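Local coordinates for protein probable hydrolase (Pseudomonas aeruginosa, PDB 3OM8) that probably works as an alpha/beta-fold hydrolase, possibly a 3-oxoadipate enol-lactonase, at residues G37-M42 and F176-L180. Numbering follows the deposited sequence.
Sequences GTTLHM and FRAML
Start with 37-42, the loop after strand 29-33 of the alpha/beta-hydrolase sheet. Gly37 has positive phi (76°), Thr38 and Thr39 run extended, and Leu40-Met42 begin a 3-10 turn, with Met42 N hydrogen-bonded to Thr39 O (3.0 Å). Thr39, chi1 p, makes an ST turn: its OG1 accepts from His41 N at 3.3 Å. Helix 171-181, from the cap inserted between strands 118-124 and 211-216, packs here, CA atoms of Gly37 and Leu180 5.3 Å apart. Selenomethionine Met179 (m, t, t), extended from CA to CE, has its SE 3.9 Å from Thr38 CB and its CE 3.6 Å from Thr39 OG1. Phe176 (chi1 m) sets CZ 3.7 Å from Met42 CB and offers its ring edge to Thr38 CG2. The end of selenomethionine Met42 (p, t, t) leads away from the helix, near the presumed Ser101-His246-Asp219 triad without touching it. Leu180 (m, t) puts CD2 3.5 Å from Gly37 O; a CB on Gly37 would clash with it. Without hydrogen bonds or salt bridges between them, the segments meet by van der Waals contact, partly carbon against oxygen.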
loop_
_atom_site.group_PDB
_atom_site.type_symbol
_atom_site.label_atom_id
_atom_site.label_comp_id
_atom_site.label_asym_id
_atom_site.label_seq_id
_atom_site.Cartn_x
_atom_site.Cartn_y
_atom_site.Cartn_z
ATOM N N GLY B 37 -9.833 21.911 11.303
ATOM C CA GLY B 37 -10.395 21.690 12.624
ATOM C C GLY B 37 -9.397 21.356 13.719
ATOM O O GLY B 37 -9.798 21.015 14.829
ATOM N N THR B 38 -8.100 21.443 13.428
ATOM C CA THR B 38 -7.108 21.149 14.454
ATOM C C THR B 38 -6.124 22.291 14.618
ATOM O O THR B 38 -6.198 23.293 13.905
ATOM C CB THR B 38 -6.297 19.845 14.166
ATOM O OG1 THR B 38 -5.423 20.056 13.051
ATOM C CG2 THR B 38 -7.223 18.654 13.899
ATOM N N THR B 39 -5.207 22.123 15.567
ATOM C CA THR B 39 -4.109 23.059 15.768
ATOM C C THR B 39 -2.763 22.340 15.631
ATOM O O THR B 39 -2.710 21.118 15.489
ATOM C CB THR B 39 -4.168 23.688 17.151
ATOM O OG1 THR B 39 -3.881 22.690 18.137
ATOM C CG2 THR B 39 -5.571 24.281 17.416
ATOM N N LEU B 40 -1.677 23.101 15.688
ATOM C CA LEU B 40 -0.342 22.532 15.553
ATOM C C LEU B 40 -0.032 21.534 16.672
ATOM O O LEU B 40 0.946 20.797 16.600
ATOM C CB LEU B 40 0.715 23.638 15.494
ATOM C CG LEU B 40 0.755 24.607 16.682
ATOM C CD1 LEU B 40 1.468 23.972 17.860
ATOM C CD2 LEU B 40 1.411 25.928 16.313
ATOM N N HIS B 41 -0.860 21.498 17.709
ATOM C CA HIS B 41 -0.619 20.539 18.779
ATOM C C HIS B 41 -1.020 19.102 18.414
ATOM O O HIS B 41 -0.813 18.170 19.196
ATOM C CB HIS B 41 -1.287 20.982 20.081
ATOM C CG HIS B 41 -0.576 22.107 20.762
ATOM N ND1 HIS B 41 0.627 21.939 21.410
ATOM C CD2 HIS B 41 -0.894 23.417 20.892
ATOM C CE1 HIS B 41 1.022 23.095 21.910
ATOM N NE2 HIS B 41 0.117 24.009 21.611
HETATM N N MSE B 42 -1.597 18.912 17.235
HETATM C CA MSE B 42 -1.929 17.558 16.821
HETATM C C MSE B 42 -0.651 16.773 16.520
HETATM O O MSE B 42 -0.682 15.552 16.423
HETATM C CB MSE B 42 -2.881 17.538 15.621
HETATM C CG MSE B 42 -2.250 17.953 14.313
HETATM SE SE MSE B 42 -3.368 17.499 12.791
HETATM C CE MSE B 42 -2.123 17.757 11.343
ATOM N N PHE B 176 -8.721 16.400 20.859
ATOM C CA PHE B 176 -9.225 16.789 19.541
ATOM C C PHE B 176 -10.640 17.386 19.618
ATOM O O PHE B 176 -10.989 18.270 18.846
ATOM C CB PHE B 176 -9.158 15.630 18.542
ATOM C CG PHE B 176 -7.770 15.391 17.998
ATOM C CD1 PHE B 176 -7.369 15.965 16.801
ATOM C CD2 PHE B 176 -6.860 14.629 18.704
ATOM C CE1 PHE B 176 -6.093 15.764 16.313
ATOM C CE2 PHE B 176 -5.579 14.432 18.221
ATOM C CZ PHE B 176 -5.197 14.994 17.023
ATOM N N ARG B 177 -11.457 16.907 20.545
ATOM C CA ARG B 177 -12.761 17.522 20.733
ATOM C C ARG B 177 -12.570 18.997 21.096
ATOM O O ARG B 177 -13.230 19.871 20.537
ATOM C CB ARG B 177 -13.572 16.804 21.809
ATOM C CG ARG B 177 -14.985 17.355 21.946
ATOM C CD ARG B 177 -15.737 16.713 23.091
ATOM N NE ARG B 177 -15.732 15.262 22.967
ATOM C CZ ARG B 177 -16.599 14.574 22.232
ATOM N NH1 ARG B 177 -17.551 15.216 21.553
ATOM N NH2 ARG B 177 -16.510 13.246 22.177
ATOM N N ALA B 178 -11.642 19.276 22.006
ATOM C CA ALA B 178 -11.412 20.653 22.425
ATOM C C ALA B 178 -10.912 21.527 21.283
ATOM O O ALA B 178 -11.285 22.686 21.196
ATOM C CB ALA B 178 -10.476 20.722 23.609
HETATM N N MSE B 179 -10.092 20.976 20.394
HETATM C CA MSE B 179 -9.590 21.758 19.265
HETATM C C MSE B 179 -10.734 22.185 18.369
HETATM O O MSE B 179 -10.773 23.316 17.883
HETATM C CB MSE B 179 -8.600 20.949 18.429
HETATM C CG MSE B 179 -7.301 20.604 19.131
HETATM SE SE MSE B 179 -6.124 19.491 18.006
HETATM C CE MSE B 179 -4.622 19.392 19.240
ATOM N N LEU B 180 -11.647 21.253 18.131
ATOM C CA LEU B 180 -12.811 21.506 17.306
ATOM C C LEU B 180 -13.711 22.555 17.956
ATOM O O LEU B 180 -14.073 23.542 17.317
ATOM C CB LEU B 180 -13.570 20.200 17.061
ATOM C CG LEU B 180 -12.860 19.299 16.043
ATOM C CD1 LEU B 180 -13.270 17.824 16.161
ATOM C CD2 LEU B 180 -13.087 19.835 14.627
#